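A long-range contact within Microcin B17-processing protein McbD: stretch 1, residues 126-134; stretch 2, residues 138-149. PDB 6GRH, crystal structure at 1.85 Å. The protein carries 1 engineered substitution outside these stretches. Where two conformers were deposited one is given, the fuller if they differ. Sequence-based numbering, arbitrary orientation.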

# COMPACT_ATOMS: atom_id res chain seq x y z
N ALA E 126 41.22 16.07 -33.70
CA ALA E 126 40.26 16.20 -32.62
C ALA E 126 39.33 17.40 -32.80
O ALA E 126 38.16 17.36 -32.36
CB ALA E 126 40.99 16.30 -31.29
N VAL E 127 39.84 18.46 -33.45
CA VAL E 127 39.06 19.68 -33.66
C VAL E 127 37.73 19.45 -34.42
O VAL E 127 36.76 20.20 -34.26
CB VAL E 127 39.90 20.75 -34.37
CG1 VAL E 127 40.11 20.41 -35.85
CG2 VAL E 127 39.30 22.14 -34.18
N ILE E 128 37.69 18.41 -35.25
CA ILE E 128 36.47 18.05 -35.97
C ILE E 128 35.40 17.40 -35.06
O ILE E 128 34.21 17.54 -35.32
CB ILE E 128 36.81 17.14 -37.18
CG1 ILE E 128 37.79 17.87 -38.10
CG2 ILE E 128 35.54 16.77 -37.96
CD1 ILE E 128 38.45 16.98 -39.13
N ILE E 129 35.84 16.73 -34.00
CA ILE E 129 34.99 15.87 -33.18
C ILE E 129 34.49 16.51 -31.89
O ILE E 129 33.33 16.34 -31.53
CB ILE E 129 35.74 14.56 -32.89
CG1 ILE E 129 35.27 13.53 -33.90
CG2 ILE E 129 35.49 14.08 -31.47
CD1 ILE E 129 36.38 12.76 -34.59
N ALA E 130 35.37 17.23 -31.20
CA ALA E 130 35.03 17.84 -29.92
C ALA E 130 34.19 19.12 -30.13
O ALA E 130 34.58 19.98 -30.90
CB ALA E 130 36.33 18.17 -29.19
N LEU E 131 33.05 19.25 -29.45
CA LEU E 131 32.20 20.42 -29.67
C LEU E 131 32.55 21.60 -28.76
O LEU E 131 32.28 22.76 -29.12
CB LEU E 131 30.72 20.02 -29.62
CG LEU E 131 30.25 19.45 -30.97
CD1 LEU E 131 31.39 19.28 -31.97
CD2 LEU E 131 29.54 18.14 -30.77
N ASP E 132 33.23 21.33 -27.65
CA ASP E 132 33.66 22.41 -26.74
C ASP E 132 34.85 23.20 -27.33
O ASP E 132 35.50 22.75 -28.27
CB ASP E 132 34.07 21.83 -25.39
CG ASP E 132 35.37 21.07 -25.47
OD1 ASP E 132 35.37 19.95 -26.04
OD2 ASP E 132 36.40 21.60 -25.01
N ASN E 133 35.15 24.36 -26.76
CA ASN E 133 36.22 25.23 -27.33
C ASN E 133 37.57 25.08 -26.65
O ASN E 133 38.50 25.79 -27.01
CB ASN E 133 35.76 26.69 -27.36
CG ASN E 133 34.56 26.90 -28.27
OD1 ASN E 133 34.32 26.12 -29.19
ND2 ASN E 133 33.80 27.95 -28.02
N ILE E 134 37.69 24.14 -25.72
CA ILE E 134 38.89 23.91 -24.94
C ILE E 134 39.73 22.75 -25.46
O ILE E 134 40.95 22.83 -25.51
CB ILE E 134 38.51 23.69 -23.45
CG1 ILE E 134 37.90 25.00 -22.90
CG2 ILE E 134 39.74 23.29 -22.63
CD1 ILE E 134 37.09 24.87 -21.63
N ASP E 138 43.75 25.32 -29.89
CA ASP E 138 44.84 25.81 -30.76
C ASP E 138 44.68 25.40 -32.24
O ASP E 138 45.40 25.92 -33.11
CB ASP E 138 46.21 25.33 -30.23
CG ASP E 138 46.53 25.89 -28.85
OD1 ASP E 138 46.63 27.12 -28.72
OD2 ASP E 138 46.65 25.10 -27.89
N ASP E 139 43.74 24.49 -32.52
CA ASP E 139 43.40 24.05 -33.88
C ASP E 139 42.15 24.75 -34.44
O ASP E 139 41.80 24.52 -35.60
CB ASP E 139 43.16 22.54 -33.87
CG ASP E 139 44.33 21.74 -33.28
OD1 ASP E 139 45.46 22.29 -33.19
OD2 ASP E 139 44.11 20.57 -32.90
N LEU E 140 41.49 25.60 -33.66
CA LEU E 140 40.21 26.17 -34.11
C LEU E 140 40.32 27.13 -35.30
O LEU E 140 39.38 27.25 -36.10
CB LEU E 140 39.45 26.83 -32.95
CG LEU E 140 38.79 25.89 -31.93
CD1 LEU E 140 38.31 26.70 -30.73
CD2 LEU E 140 37.64 25.08 -32.53
N LYS E 141 41.47 27.78 -35.44
CA LYS E 141 41.73 28.62 -36.60
C LYS E 141 41.59 27.83 -37.91
O LYS E 141 41.19 28.40 -38.93
CB LYS E 141 43.10 29.35 -36.49
CG LYS E 141 44.34 28.44 -36.36
CD LYS E 141 45.64 29.22 -36.19
N PHE E 142 41.88 26.53 -37.87
CA PHE E 142 41.78 25.64 -39.04
C PHE E 142 40.37 25.15 -39.32
O PHE E 142 40.06 24.75 -40.43
CB PHE E 142 42.71 24.42 -38.87
CG PHE E 142 44.17 24.78 -38.85
CD1 PHE E 142 44.90 24.87 -40.03
CD2 PHE E 142 44.82 25.04 -37.65
CE1 PHE E 142 46.25 25.23 -40.02
CE2 PHE E 142 46.17 25.39 -37.63
CZ PHE E 142 46.88 25.49 -38.81
N TYR E 143 39.52 25.15 -38.29
CA TYR E 143 38.22 24.48 -38.34
C TYR E 143 37.33 25.07 -37.26
O TYR E 143 37.15 24.45 -36.21
CB TYR E 143 38.40 22.97 -38.18
CG TYR E 143 37.15 22.17 -38.48
CD1 TYR E 143 36.79 21.86 -39.78
CD2 TYR E 143 36.33 21.72 -37.45
CE1 TYR E 143 35.64 21.12 -40.05
CE2 TYR E 143 35.18 21.00 -37.71
CZ TYR E 143 34.83 20.69 -39.01
OH TYR E 143 33.69 19.98 -39.22
N PRO E 144 36.80 26.28 -37.49
CA PRO E 144 36.10 27.00 -36.42
C PRO E 144 34.67 26.56 -36.20
O PRO E 144 34.16 26.75 -35.08
CB PRO E 144 36.15 28.47 -36.89
CG PRO E 144 36.23 28.40 -38.37
CD PRO E 144 37.00 27.14 -38.69
N ASP E 145 34.02 26.00 -37.22
CA ASP E 145 32.62 25.57 -37.15
C ASP E 145 32.51 24.04 -37.02
O ASP E 145 32.94 23.31 -37.90
CB ASP E 145 31.85 26.07 -38.38
CG ASP E 145 31.86 27.59 -38.49
OD1 ASP E 145 31.56 28.27 -37.50
OD2 ASP E 145 32.21 28.13 -39.55
N ARG E 146 31.97 23.58 -35.89
CA ARG E 146 31.80 22.17 -35.56
C ARG E 146 30.31 21.86 -35.32
O ARG E 146 29.54 22.73 -34.94
CB ARG E 146 32.50 21.85 -34.23
CG ARG E 146 34.02 21.76 -34.22
CD ARG E 146 34.77 23.06 -34.21
NE ARG E 146 34.13 24.13 -33.45
CZ ARG E 146 34.15 24.29 -32.13
NH1 ARG E 146 34.78 23.42 -31.32
NH2 ARG E 146 33.51 25.33 -31.60
N ASP E 147 29.94 20.59 -35.50
CA ASP E 147 28.61 20.11 -35.13
C ASP E 147 28.61 18.61 -34.95
O ASP E 147 29.67 17.98 -35.06
CB ASP E 147 27.54 20.60 -36.12
CG ASP E 147 27.61 19.92 -37.50
OD1 ASP E 147 28.18 18.81 -37.64
OD2 ASP E 147 27.08 20.54 -38.44
N THR E 148 27.44 18.04 -34.67
CA THR E 148 27.33 16.64 -34.30
C THR E 148 26.93 15.70 -35.45
O THR E 148 26.47 14.59 -35.17
CB THR E 148 26.28 16.46 -33.18
OG1 THR E 148 25.00 16.92 -33.64
CG2 THR E 148 26.66 17.20 -31.94
N CYS E 149 27.10 16.11 -36.70
CA CYS E 149 26.79 15.22 -37.85
C CYS E 149 27.55 13.92 -37.77
O CYS E 149 28.75 13.91 -37.51
CB CYS E 149 27.13 15.87 -39.19
SG CYS E 149 26.02 17.23 -39.58
O HOH W 1 36.75 21.41 -31.69
O HOH W 2 42.61 18.71 -34.03
O HOH W 3 32.47 19.04 -36.86
O HOH W 4 31.25 16.05 -33.34

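No backbone hydrogen bond joins these two largely irregular stretches; side chains and four waters hold them together, with CA atoms no closer than 6.2 Å at Val 127–Asp 139 and Leu 131–Arg 146. Val 127 points toward the second stretch, and its p rotamer directs both methyls there: CG2 lies 3.8 Å from Leu 140 CD2, and CG1 lies 3.9 Å from Tyr 143 CB. A short branched side chain suits so close an approach. Water 2 accepts from Val 127 N (2.8 Å) and donates to Asp 139 OD2 (2.6 Å), a carboxylate suited to accept. Tyr 143, with chi1 t, lays its ring beside Ile 128, whose CG1 sits over one face, 4.0 Å from the ring centroid, in a CH-pi contact. Tyr 143 OH and Ile 128 O both bond to water 3, each at 2.8 Å, so one residue serves both apolar and polar needs.

Arg 146 is the main polar link. Its chi2 and chi3 are both p, folding the chain so that the guanidinium meets the turn edge-on: NH1 donates to Asp 132 O (3.2 Å) and NH2 to Asn 133 OD1 (2.7 Å). Arg 146 NE makes a weak hydrogen bond to Pro 144 O (3.1 Å). NH1 also donates to water 1, which donates to Val 127 O and Ala 130 O; water 4 links Ile 129 O and Asp 147 O. Leu 131 CD2 lies 3.2 Å from Thr 148 CG2, shorter than usual; its chi2 is off-well and two conformers were deposited, so this placement is less certain.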